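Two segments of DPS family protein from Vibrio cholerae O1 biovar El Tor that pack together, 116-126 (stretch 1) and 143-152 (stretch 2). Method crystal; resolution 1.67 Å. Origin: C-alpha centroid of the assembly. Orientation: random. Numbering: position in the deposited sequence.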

# COMPACT_ATOMS: atom_id res chain seq x y z
N ILE B 116 -2.09 -39.34 -0.85
CA ILE B 116 -2.58 -39.70 -2.19
C ILE B 116 -2.14 -38.68 -3.26
O ILE B 116 -1.61 -39.04 -4.30
N LEU B 117 -2.33 -37.40 -3.00
CA LEU B 117 -1.87 -36.39 -3.95
C LEU B 117 -0.37 -36.55 -4.20
O LEU B 117 0.10 -36.49 -5.33
N LEU B 118 0.43 -36.68 -3.15
CA LEU B 118 1.87 -36.77 -3.34
C LEU B 118 2.24 -37.98 -4.17
O LEU B 118 3.07 -37.89 -5.06
N HIS B 119 1.63 -39.12 -3.86
CA HIS B 119 1.91 -40.38 -4.55
C HIS B 119 1.59 -40.20 -6.04
O HIS B 119 2.39 -40.59 -6.92
N GLN B 120 0.43 -39.62 -6.34
CA GLN B 120 -0.02 -39.46 -7.75
C GLN B 120 0.85 -38.45 -8.48
O GLN B 120 1.22 -38.65 -9.63
N GLN B 121 1.24 -37.37 -7.77
CA GLN B 121 2.11 -36.35 -8.36
C GLN B 121 3.50 -36.91 -8.67
O GLN B 121 4.04 -36.59 -9.71
N ARG B 122 4.06 -37.78 -7.83
CA ARG B 122 5.33 -38.41 -8.11
C ARG B 122 5.26 -39.34 -9.35
O ARG B 122 6.17 -39.38 -10.18
N ASP B 123 4.14 -40.03 -9.48
CA ASP B 123 3.96 -40.88 -10.65
C ASP B 123 3.88 -40.07 -11.94
O ASP B 123 4.52 -40.42 -12.92
N ILE B 124 3.12 -38.96 -11.89
CA ILE B 124 3.04 -38.07 -13.03
C ILE B 124 4.39 -37.46 -13.34
O ILE B 124 4.79 -37.33 -14.52
N LEU B 125 5.10 -37.01 -12.30
CA LEU B 125 6.45 -36.48 -12.51
C LEU B 125 7.34 -37.46 -13.25
O LEU B 125 8.07 -37.10 -14.17
N GLU B 126 7.30 -38.71 -12.81
CA GLU B 126 8.14 -39.74 -13.45
C GLU B 126 7.76 -39.93 -14.91
O GLU B 126 8.63 -39.99 -15.78
N TYR B 143 4.24 -28.80 -6.66
CA TYR B 143 3.22 -29.34 -5.79
C TYR B 143 3.80 -30.27 -4.73
O TYR B 143 3.43 -30.21 -3.55
N ILE B 144 4.74 -31.12 -5.15
CA ILE B 144 5.36 -32.09 -4.25
C ILE B 144 6.12 -31.36 -3.15
O ILE B 144 5.97 -31.65 -1.96
N ARG B 145 6.91 -30.37 -3.51
CA ARG B 145 7.77 -29.78 -2.49
C ARG B 145 6.91 -29.04 -1.45
O ARG B 145 7.24 -29.02 -0.25
N GLU B 146 5.85 -28.37 -1.91
CA GLU B 146 4.99 -27.63 -1.03
C GLU B 146 4.23 -28.57 -0.09
O GLU B 146 4.06 -28.30 1.14
N GLN B 147 3.77 -29.68 -0.66
CA GLN B 147 2.87 -30.55 0.09
C GLN B 147 3.64 -31.44 1.02
O GLN B 147 3.13 -31.81 2.09
N GLU B 148 4.88 -31.76 0.69
CA GLU B 148 5.75 -32.45 1.65
C GLU B 148 5.94 -31.61 2.92
O GLU B 148 5.80 -32.12 4.01
N LYS B 149 6.18 -30.32 2.75
CA LYS B 149 6.35 -29.39 3.86
C LYS B 149 5.06 -29.41 4.70
O LYS B 149 5.11 -29.50 5.93
N LEU B 150 3.92 -29.33 4.03
CA LEU B 150 2.66 -29.27 4.75
C LEU B 150 2.42 -30.54 5.51
O LEU B 150 1.96 -30.51 6.67
N VAL B 151 2.73 -31.67 4.88
CA VAL B 151 2.56 -32.95 5.56
C VAL B 151 3.41 -33.01 6.83
O VAL B 151 2.96 -33.53 7.88
N TRP B 152 4.65 -32.52 6.80
CA TRP B 152 5.46 -32.39 8.01
C TRP B 152 4.72 -31.61 9.11
O TRP B 152 4.55 -32.10 10.24

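Leu118 and Ile144 form the apolar centre of the contact by trading places as knob and hole; their CA atoms, 5.9 Å from each other, set the register of two helices of one chain that run nearly antiparallel, at 156° between their N-to-C directions, with axes 9.8 Å apart at closest approach. Each sends its CA-to-CB bond sideways, yet each uses an m,t rotamer that brings the end of the side chain nearer the opposing helix. Leu118 fits among Ile144, Gln147, Glu148 and Val151; its CD2 comes within 3.7 Å of Ile144 O and 3.8 Å of Gln147 CB. Ile144 fits in turn among Leu118, Gln121, Arg122 and Leu125. The two knobs touch directly where Leu118 CD2 meets Ile144 CG2 at 4.2 Å.

Much of the lining of these holes is aliphatic carbon borrowed from polar residues. Ile144 CG1 packs against Gln121 CB at 3.8 Å, Ile144 CD1 against Arg122 CG at 3.9 Å, and Leu118 CD2 against Glu148 CG at 3.9 Å. The remaining apolar neighbours extend the centre along the helices: Leu125, in the t,p rotamer, places CD2 3.9 Å from Ile144 CD1, while Val151, with chi1 t, sets CG2 4.1 Å from Leu118 CD1.

Next to this apolar centre lies a buried amide pair. Gln121 and Gln147 both point toward the partner helix, both with chi1 m and chi2 t, and Gln121 NE2 donates to Gln147 OE1 at 2.8 Å. Such a bond makes a buried amide affordable, and the other ends are also provided for: Gln121 OE1 and Gln147 NE2 are hydrogen-bonded elsewhere in the structure. Leu117, also m,t, adds its CB at 3.9 Å from Gln147 OE1. Tyr143 starts toward stretch 1, but its end leads away; Gln121 OE1 lies at the edge of the ring, near its plane, 3.4 Å from Tyr143 CD2.

The charged edge is closed by Arg122 and Glu148. In both the CA-to-CB bond points sideways, and the end of the side chain comes nearer the other helix, with chi1 m and chi2 t; Arg122 keeps chi3 t as well, an extended chain that carries its guanidinium across to the carboxylate. Arg122 NH2 donates to Glu148 OE2 at 2.8 Å with an angle of 163°, a nearly straight hydrogen bond within a salt bridge, and the carboxylate oxygen lies at the edge of the guanidinium, near its plane. The rule is economical: the stems of this pair help enclose the apolar knobs while their charged ends pair with each other.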

# COMPACT_ATOMS: atom_id res chain seq x y z
CB ILE B 116 -4.12 -39.89 -2.21
CG1 ILE B 116 -4.45 -41.20 -1.47
CG2 ILE B 116 -4.62 -39.91 -3.61
CD1 ILE B 116 -5.90 -41.41 -1.18
CB LEU B 117 -2.21 -34.96 -3.47
CG LEU B 117 -3.70 -34.67 -3.26
CD1 LEU B 117 -3.83 -33.16 -2.91
CD2 LEU B 117 -4.52 -35.05 -4.49
CB LEU B 118 2.60 -36.86 -1.99
CG LEU B 118 2.75 -35.56 -1.23
CD1 LEU B 118 3.22 -35.83 0.18
CD2 LEU B 118 3.67 -34.55 -1.90
CB HIS B 119 1.05 -41.45 -3.90
CG HIS B 119 1.32 -42.83 -4.36
ND1 HIS B 119 0.72 -43.35 -5.48
CD2 HIS B 119 2.04 -43.83 -3.80
CE1 HIS B 119 1.12 -44.60 -5.64
NE2 HIS B 119 1.90 -44.93 -4.62
CB GLN B 120 -1.45 -39.00 -7.86
CG GLN B 120 -2.48 -39.94 -7.86
CD GLN B 120 -3.77 -39.15 -8.12
OE1 GLN B 120 -4.09 -38.26 -7.35
NE2 GLN B 120 -4.37 -39.35 -9.22
CB GLN B 121 2.16 -35.12 -7.47
CG GLN B 121 0.81 -34.43 -7.48
CD GLN B 121 0.47 -33.46 -6.40
OE1 GLN B 121 -0.47 -32.72 -6.56
NE2 GLN B 121 1.30 -33.36 -5.35
CB ARG B 122 5.79 -39.20 -6.90
CG ARG B 122 6.17 -38.28 -5.72
CD ARG B 122 6.36 -39.08 -4.47
NE ARG B 122 6.76 -38.23 -3.35
CZ ARG B 122 6.32 -38.36 -2.11
NH1 ARG B 122 5.46 -39.34 -1.78
NH2 ARG B 122 6.75 -37.50 -1.15
CB ASP B 123 2.71 -41.71 -10.53
CG ASP B 123 2.89 -42.92 -9.63
OD1 ASP B 123 4.04 -43.29 -9.28
OD2 ASP B 123 1.85 -43.58 -9.35
CB ILE B 124 1.94 -36.99 -12.85
CG1 ILE B 124 0.57 -37.65 -12.79
CG2 ILE B 124 2.02 -35.96 -14.01
CD1 ILE B 124 -0.54 -36.73 -12.27
CB LEU B 125 7.09 -36.09 -11.18
CG LEU B 125 8.52 -35.57 -11.22
CD1 LEU B 125 8.59 -34.32 -12.01
CD2 LEU B 125 8.96 -35.30 -9.77
CB GLU B 126 7.98 -41.07 -12.71
CG GLU B 126 8.95 -42.13 -13.13
CD GLU B 126 8.96 -43.38 -12.23
OE1 GLU B 126 8.58 -43.30 -11.03
OE2 GLU B 126 9.37 -44.43 -12.75
CB TYR B 143 2.14 -30.07 -6.57
CG TYR B 143 1.23 -29.19 -7.46
CD1 TYR B 143 1.46 -27.82 -7.63
CD2 TYR B 143 0.17 -29.73 -8.09
CE1 TYR B 143 0.62 -27.01 -8.41
CE2 TYR B 143 -0.66 -28.94 -8.93
CZ TYR B 143 -0.42 -27.59 -9.06
OH TYR B 143 -1.25 -26.85 -9.83
CB ILE B 144 6.28 -33.05 -5.03
CG1 ILE B 144 5.45 -34.00 -5.90
CG2 ILE B 144 7.16 -33.85 -4.07
CD1 ILE B 144 6.26 -34.64 -7.00
CB ARG B 145 8.80 -28.88 -3.12
CG ARG B 145 8.27 -27.61 -3.68
CD ARG B 145 9.29 -26.94 -4.61
NE ARG B 145 10.43 -26.44 -3.84
CZ ARG B 145 11.30 -25.53 -4.29
NH1 ARG B 145 12.27 -25.09 -3.51
NH2 ARG B 145 11.21 -25.07 -5.50
CB GLU B 146 4.03 -26.73 -1.82
CG GLU B 146 4.76 -25.60 -2.57
CD GLU B 146 3.87 -24.83 -3.50
OE1 GLU B 146 2.65 -24.85 -3.28
OE2 GLU B 146 4.40 -24.15 -4.42
CB GLN B 147 1.90 -31.32 -0.81
CG GLN B 147 0.93 -30.34 -1.39
CD GLN B 147 0.09 -30.92 -2.53
OE1 GLN B 147 0.37 -32.02 -3.03
NE2 GLN B 147 -0.91 -30.19 -2.94
CB GLU B 148 7.10 -32.80 1.03
CG GLU B 148 7.02 -33.90 -0.02
CD GLU B 148 8.30 -34.19 -0.74
OE1 GLU B 148 9.20 -33.31 -0.77
OE2 GLU B 148 8.44 -35.30 -1.33
CB LYS B 149 6.69 -27.98 3.37
CG LYS B 149 6.91 -27.05 4.52
CD LYS B 149 7.02 -25.63 4.06
CE LYS B 149 7.04 -24.70 5.23
NZ LYS B 149 7.31 -23.25 4.78
CB LEU B 150 1.50 -28.99 3.80
CG LEU B 150 0.11 -28.78 4.43
CD1 LEU B 150 0.11 -27.80 5.66
CD2 LEU B 150 -0.90 -28.31 3.36
CB VAL B 151 2.76 -34.12 4.59
CG1 VAL B 151 2.90 -35.50 5.35
CG2 VAL B 151 1.59 -34.19 3.60
CB TRP B 152 6.83 -31.78 7.69
CG TRP B 152 7.40 -31.02 8.88
CD1 TRP B 152 7.67 -31.53 10.13
CD2 TRP B 152 7.67 -29.62 8.97
NE1 TRP B 152 8.05 -30.54 10.97
CE2 TRP B 152 8.08 -29.36 10.31
CE3 TRP B 152 7.62 -28.56 8.07
CZ2 TRP B 152 8.43 -28.11 10.73
CZ3 TRP B 152 7.97 -27.30 8.50
CH2 TRP B 152 8.37 -27.09 9.85